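Local coordinates for protein alcohol dehydrogenase, zinc-containing (Streptococcus pneumoniae serotype 2, PDB 5YLN) that binds zinc and probably works as an NAD+-dependent alcohol dehydrogenase, interconverting alcohols with aldehydes or ketones, at residues A[39-45]-A[63-67]; A[320-326]-A[346-352]. One frame throughout, in Å; residues are numbered along the deposited sequence.

Interaction 1: A[39-45]-A[63-67]; sequences TTICGTD and GHEGI. With ZN (zinc ion), chain E.
Gly63 and Asp45 face each other across water 3, which accepts from Gly63 N (2.8 Å from the water oxygen), donates to Asp45 OD1 and also accepts from His64 ND1, in the plane of the imidazole at its edge. Together with the zinc bond this fixes the rotation of the ring; since ND1 is the donor, NE2 is left for zinc. His64 starts out away from 39-45, but CG lies between the backbone N and the carbonyl carbon (chi1 48°), which brings the ring back toward Cys42. His64 NE2 stands 2.1 Å from the zinc ion and Cys42 SG 2.5 Å; one atom from outside the segments also binds. Zinc held by Cys and His in the GroES-like domain is consistent with the catalytic site of zinc-containing alcohol dehydrogenases. The zinc-bound Cys42 SG is also the N-cap acceptor of Thr44 N; Cys42 N meets Asp45 OD2 from above the carboxylate plane, and Cys42 and Asp45 form the capping box that starts helix 43-50. Over the His64 ring centre sits water 2, lying between His64 N, Asp45 OD2 and Glu65 OE2. Glu65, third in the Gly-His-Glu that opens the family signature, runs extended beyond CG and crosses Thr40 obliquely, Thr40 CG2 lying 3.2 Å from Glu65 OE1; Glu65 OE2 comes to 3.2 Å from Cys42 CB, and OE1 forms a salt bridge with Lys346. Glu65 N donates to water 1, which donates to Thr40 O. Thr39 OG1 donates to Glu65 O at an implausibly short modelled length. Gly66 CA comes to 4.2 Å from Thr39 CA, with backbone angles suited to glycine. Ile67 turns onto helix 146-151, and its backbone pairs with strand 33-39; Ile41 rests on helix 329-337 and strand 347-350.

Interaction 2: A[320-326]-A[346-352]; sequences VTHYFKL and KVIIEND
Lys346 O is gripped from several sides: Thr321 N donates at 2.9 Å with an N-H...O angle of 167°, Val320 CA brings a C-H to the same oxygen at 3.3 Å, and Thr321 OG1 lies near it as a weak, unsettled third. From here two parallel strands, 322-325 and 347-350, run side by side as the ends of a beta-alpha-beta crossover, with helices 329-337 and 339-342 in the connection. His322 O accepts from Ile348 N, Phe324 N donates to Ile348 O and Phe324 O accepts from Glu350 N (2.8 Å). Leu326 N ends the series on Glu350 O, approached 38° out of the carbonyl plane. Phe324, His322, Val347 and Ile349 share one face. There Phe324 CG is anti to the carbonyl carbon (chi1 -57°), which sets the ring with its edge to Val347, CE1 lying 3.9 Å from Val347 CB; beyond, Phe324 and Ile349 rest on helix 329-337. Ile349 CG2 reaches Leu326 CA at 3.5 Å. His322 leads away; Thr321 OG1 lies in the plane of the His322 ring, at its edge, hydrogen-bonded to ND1 at 3.0 Å. Toward the face of Tyr323, Ile348, Lys325 and Glu350, Val320 CG1 packs on Ile348 CB, with helix 146-151 touching both residues. At the far end, Asp352 OD2 bonds to Ser327 OG while the Lys325 side chain crosses that of Asp352 at about a right angle: Lys325 CD lies 3.2 Å from Asp352 OD2, but Lys325 NZ stretches on past, 5.0 Å from that oxygen.

Interaction 1 closes before interaction 2 opens along the chain, yet their centres lie about 11 Å apart and both reach one mixed sheet. Strand 33-39 sits between strands 66-72 and 347-350, pairing antiparallel with each; the backbone bond of Thr39 N to Ile349 O and the probable bond of Thr40 OG1 to Val347 O join the two contacts. The late crossover of interaction 2 thus lies against the segments 39-45 and 63-67, which hold one of the two zinc ions. Lys346 makes the tie at its start: its NZ bonds Ile41 O, and its side chain comes to about 6 Å from the zinc, so a residue near the carboxyl end is part of the site's surroundings.

Interaction 1: A[39-45]-A[63-67]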
loop_
_atom_site.group_PDB
_atom_site.type_symbol
_atom_site.label_atom_id
_atom_site.label_comp_id
_atom_site.label_asym_id
_atom_site.label_seq_id
_atom_site.Cartn_x
_atom_site.Cartn_y
_atom_site.Cartn_z
ATOM N N THR A 39 -22.049 19.676 18.119
ATOM C CA THR A 39 -21.379 18.395 17.963
ATOM C C THR A 39 -22.175 17.571 16.956
ATOM O O THR A 39 -23.155 18.046 16.369
ATOM C CB THR A 39 -21.230 17.687 19.322
ATOM O OG1 THR A 39 -20.345 16.575 19.195
ATOM C CG2 THR A 39 -22.607 17.186 19.875
ATOM N N THR A 40 -21.734 16.332 16.740
ATOM C CA THR A 40 -22.412 15.392 15.850
ATOM C C THR A 40 -22.159 13.950 16.340
ATOM O O THR A 40 -21.524 13.719 17.372
ATOM C CB THR A 40 -21.945 15.635 14.399
ATOM O OG1 THR A 40 -22.682 14.825 13.472
ATOM C CG2 THR A 40 -20.484 15.325 14.243
ATOM N N ILE A 41 -22.672 12.978 15.587
ATOM C CA ILE A 41 -22.478 11.553 15.841
ATOM C C ILE A 41 -21.711 10.956 14.665
ATOM O O ILE A 41 -21.967 11.293 13.503
ATOM C CB ILE A 41 -23.819 10.803 16.015
ATOM C CG1 ILE A 41 -24.792 11.561 16.926
ATOM C CG2 ILE A 41 -23.588 9.409 16.567
ATOM C CD1 ILE A 41 -26.205 11.057 16.807
ATOM N N CYS A 42 -20.793 10.053 14.970
ATOM C CA CYS A 42 -20.037 9.294 13.991
ATOM C C CYS A 42 -20.524 7.852 13.987
ATOM O O CYS A 42 -21.038 7.356 14.993
ATOM C CB CYS A 42 -18.546 9.346 14.323
ATOM S SG CYS A 42 -17.543 8.303 13.267
ATOM N N GLY A 43 -20.378 7.172 12.851
ATOM C CA GLY A 43 -20.716 5.758 12.817
ATOM C C GLY A 43 -20.020 4.958 13.908
ATOM O O GLY A 43 -20.610 4.036 14.479
ATOM N N THR A 44 -18.764 5.310 14.225
ATOM C CA THR A 44 -18.024 4.622 15.282
ATOM C C THR A 44 -18.750 4.705 16.625
ATOM O O THR A 44 -18.660 3.776 17.430
ATOM C CB THR A 44 -16.601 5.204 15.395
ATOM O OG1 THR A 44 -15.858 4.968 14.188
ATOM C CG2 THR A 44 -15.848 4.596 16.564
ATOM N N ASP A 45 -19.477 5.801 16.882
ATOM C CA ASP A 45 -20.238 5.905 18.125
ATOM C C ASP A 45 -21.318 4.833 18.187
ATOM O O ASP A 45 -21.552 4.229 19.245
ATOM C CB ASP A 45 -20.859 7.303 18.253
ATOM C CG ASP A 45 -19.809 8.429 18.307
ATOM O OD1 ASP A 45 -18.686 8.206 18.821
ATOM O OD2 ASP A 45 -20.112 9.544 17.829
ATOM N N GLY A 63 -18.489 10.466 21.689
ATOM C CA GLY A 63 -18.343 11.524 20.713
ATOM C C GLY A 63 -16.933 12.068 20.587
ATOM O O GLY A 63 -16.218 12.243 21.578
ATOM N N HIS A 64 -16.529 12.339 19.359
ATOM C CA HIS A 64 -15.221 12.920 19.129
ATOM C C HIS A 64 -15.252 13.954 18.009
ATOM O O HIS A 64 -14.280 14.080 17.274
ATOM C CB HIS A 64 -14.191 11.823 18.806
ATOM C CG HIS A 64 -14.655 10.857 17.767
ATOM N ND1 HIS A 64 -15.425 9.756 18.071
ATOM C CD2 HIS A 64 -14.485 10.841 16.423
ATOM C CE1 HIS A 64 -15.696 9.093 16.961
ATOM N NE2 HIS A 64 -15.136 9.726 15.948
ATOM N N GLU A 65 -16.354 14.697 17.861
ATOM C CA GLU A 65 -16.471 15.760 16.863
ATOM C C GLU A 65 -17.129 16.969 17.508
ATOM O O GLU A 65 -18.096 16.815 18.268
ATOM C CB GLU A 65 -17.295 15.312 15.657
ATOM C CG GLU A 65 -16.785 14.016 14.963
ATOM C CD GLU A 65 -17.858 13.382 14.110
ATOM O OE1 GLU A 65 -18.019 13.797 12.948
ATOM O OE2 GLU A 65 -18.604 12.515 14.623
ATOM N N GLY A 66 -16.612 18.169 17.212
ATOM C CA GLY A 66 -17.284 19.362 17.725
ATOM C C GLY A 66 -16.536 20.678 17.566
ATOM O O GLY A 66 -15.337 20.701 17.258
ATOM N N ILE A 67 -17.280 21.779 17.755
ATOM C CA ILE A 67 -16.755 23.127 17.934
ATOM C C ILE A 67 -17.238 23.632 19.289
ATOM O O ILE A 67 -18.266 23.184 19.825
ATOM C CB ILE A 67 -17.206 24.107 16.826
ATOM C CG1 ILE A 67 -18.741 24.148 16.748
ATOM C CG2 ILE A 67 -16.598 23.762 15.485
ATOM C CD1 ILE A 67 -19.306 25.345 15.985
HETATM ZN ZN ZN E . -15.341 9.365 13.910
HETATM O O HOH W 1 -19.106 14.018 18.956
HETATM O O HOH W 2 -18.577 11.812 17.299
HETATM O O HOH W 3 -16.785 8.693 20.344
#

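Interaction 2: A[320-326]-A[346-352]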
loop_
_atom_site.group_PDB
_atom_site.type_symbol
_atom_site.label_atom_id
_atom_site.label_comp_id
_atom_site.label_asym_id
_atom_site.label_seq_id
_atom_site.Cartn_x
_atom_site.Cartn_y
_atom_site.Cartn_z
ATOM N N VAL A 320 -24.788 17.793 6.437
ATOM C CA VAL A 320 -25.640 17.899 7.620
ATOM C C VAL A 320 -27.091 17.996 7.174
ATOM O O VAL A 320 -27.456 18.888 6.399
ATOM C CB VAL A 320 -25.249 19.094 8.502
ATOM C CG1 VAL A 320 -26.288 19.274 9.634
ATOM C CG2 VAL A 320 -23.846 18.877 9.073
ATOM N N THR A 321 -27.927 17.088 7.689
ATOM C CA THR A 321 -29.306 16.953 7.248
ATOM C C THR A 321 -30.339 17.118 8.355
ATOM O O THR A 321 -31.493 17.409 8.041
ATOM C CB THR A 321 -29.522 15.580 6.588
ATOM O OG1 THR A 321 -29.171 14.552 7.522
ATOM C CG2 THR A 321 -28.643 15.429 5.322
ATOM N N HIS A 322 -29.971 16.925 9.622
ATOM C CA HIS A 322 -30.908 17.028 10.730
ATOM C C HIS A 322 -30.261 17.742 11.909
ATOM O O HIS A 322 -29.061 17.597 12.166
ATOM C CB HIS A 322 -31.389 15.653 11.172
ATOM C CG HIS A 322 -32.281 14.982 10.176
ATOM N ND1 HIS A 322 -31.803 14.376 9.033
ATOM C CD2 HIS A 322 -33.623 14.824 10.153
ATOM C CE1 HIS A 322 -32.816 13.864 8.355
ATOM N NE2 HIS A 322 -33.931 14.127 9.010
ATOM N N TYR A 323 -31.084 18.487 12.642
ATOM C CA TYR A 323 -30.626 19.357 13.717
ATOM C C TYR A 323 -31.308 18.917 15.006
ATOM O O TYR A 323 -32.503 18.614 14.999
ATOM C CB TYR A 323 -30.933 20.827 13.383
ATOM C CG TYR A 323 -30.324 21.279 12.050
ATOM C CD1 TYR A 323 -30.839 20.837 10.827
ATOM C CD2 TYR A 323 -29.234 22.143 12.015
ATOM C CE1 TYR A 323 -30.270 21.230 9.622
ATOM C CE2 TYR A 323 -28.655 22.533 10.811
ATOM C CZ TYR A 323 -29.183 22.077 9.624
ATOM O OH TYR A 323 -28.617 22.477 8.435
ATOM N N PHE A 324 -30.544 18.819 16.096
ATOM C CA PHE A 324 -31.107 18.471 17.395
ATOM C C PHE A 324 -30.452 19.308 18.486
ATOM O O PHE A 324 -29.341 19.832 18.334
ATOM C CB PHE A 324 -30.932 16.979 17.762
ATOM C CG PHE A 324 -31.508 16.020 16.755
ATOM C CD1 PHE A 324 -30.747 15.600 15.671
ATOM C CD2 PHE A 324 -32.807 15.520 16.897
ATOM C CE1 PHE A 324 -31.264 14.713 14.741
ATOM C CE2 PHE A 324 -33.337 14.623 15.962
ATOM C CZ PHE A 324 -32.547 14.228 14.876
ATOM N N LYS A 325 -31.158 19.394 19.603
ATOM C CA LYS A 325 -30.655 19.957 20.839
ATOM C C LYS A 325 -29.911 18.876 21.603
ATOM O O LYS A 325 -30.242 17.690 21.510
ATOM C CB LYS A 325 -31.810 20.514 21.690
ATOM C CG LYS A 325 -32.522 21.738 21.089
ATOM C CD LYS A 325 -33.673 22.243 21.979
ATOM C CE LYS A 325 -34.401 23.419 21.302
ATOM N NZ LYS A 325 -35.672 23.859 21.994
ATOM N N LEU A 326 -28.896 19.297 22.363
ATOM C CA LEU A 326 -28.133 18.350 23.177
ATOM C C LEU A 326 -29.048 17.561 24.115
ATOM O O LEU A 326 -28.896 16.342 24.260
ATOM C CB LEU A 326 -27.031 19.092 23.953
ATOM C CG LEU A 326 -26.132 18.354 24.958
ATOM C CD1 LEU A 326 -25.582 17.040 24.390
ATOM C CD2 LEU A 326 -24.977 19.265 25.407
ATOM N N LYS A 346 -25.458 13.091 8.118
ATOM C CA LYS A 346 -24.905 13.611 9.388
ATOM C C LYS A 346 -25.894 14.518 10.130
ATOM O O LYS A 346 -26.597 15.323 9.516
ATOM C CB LYS A 346 -23.617 14.414 9.175
ATOM C CG LYS A 346 -22.361 13.603 8.850
ATOM C CD LYS A 346 -21.987 12.708 10.013
ATOM C CE LYS A 346 -20.529 12.724 10.280
ATOM N NZ LYS A 346 -20.158 12.544 11.718
ATOM N N VAL A 347 -25.921 14.416 11.462
ATOM C CA VAL A 347 -26.767 15.273 12.280
ATOM C C VAL A 347 -25.883 16.294 12.975
ATOM O O VAL A 347 -24.691 16.072 13.202
ATOM C CB VAL A 347 -27.606 14.478 13.315
ATOM C CG1 VAL A 347 -28.205 13.231 12.685
ATOM C CG2 VAL A 347 -26.784 14.134 14.558
ATOM N N ILE A 348 -26.475 17.433 13.320
ATOM C CA ILE A 348 -25.789 18.419 14.143
ATOM C C ILE A 348 -26.561 18.571 15.448
ATOM O O ILE A 348 -27.798 18.609 15.460
ATOM C CB ILE A 348 -25.604 19.769 13.410
ATOM C CG1 ILE A 348 -24.615 20.655 14.151
ATOM C CG2 ILE A 348 -26.874 20.503 13.313
ATOM C CD1 ILE A 348 -23.243 20.611 13.568
ATOM N N ILE A 349 -25.823 18.607 16.553
ATOM C CA ILE A 349 -26.387 18.665 17.893
ATOM C C ILE A 349 -25.871 19.932 18.559
ATOM O O ILE A 349 -24.657 20.104 18.694
ATOM C CB ILE A 349 -26.017 17.421 18.715
ATOM C CG1 ILE A 349 -26.508 16.148 18.011
ATOM C CG2 ILE A 349 -26.632 17.521 20.107
ATOM C CD1 ILE A 349 -25.764 14.902 18.431
ATOM N N GLU A 350 -26.788 20.802 18.988
ATOM C CA GLU A 350 -26.449 22.115 19.525
ATOM C C GLU A 350 -26.667 22.150 21.031
ATOM O O GLU A 350 -27.709 21.707 21.519
ATOM C CB GLU A 350 -27.280 23.215 18.862
ATOM C CG GLU A 350 -26.758 24.599 19.173
ATOM C CD GLU A 350 -27.561 25.687 18.504
ATOM O OE1 GLU A 350 -28.583 25.374 17.854
ATOM O OE2 GLU A 350 -27.164 26.861 18.634
ATOM N N ASN A 351 -25.698 22.707 21.754
ATOM C CA ASN A 351 -25.731 22.765 23.216
ATOM C C ASN A 351 -26.750 23.822 23.647
ATOM O O ASN A 351 -26.447 25.017 23.715
ATOM C CB ASN A 351 -24.345 23.065 23.777
ATOM C CG ASN A 351 -24.315 23.088 25.305
ATOM O OD1 ASN A 351 -25.363 23.021 25.970
ATOM N ND2 ASN A 351 -23.124 23.192 25.864
ATOM N N ASP A 352 -27.959 23.371 23.961
ATOM C CA ASP A 352 -29.029 24.230 24.442
ATOM C C ASP A 352 -29.060 24.317 25.961
ATOM O O ASP A 352 -30.001 24.889 26.510
ATOM C CB ASP A 352 -30.390 23.725 23.935
ATOM C CG ASP A 352 -30.727 22.318 24.453
ATOM O OD1 ASP A 352 -29.777 21.521 24.637
ATOM O OD2 ASP A 352 -31.931 22.004 24.669
#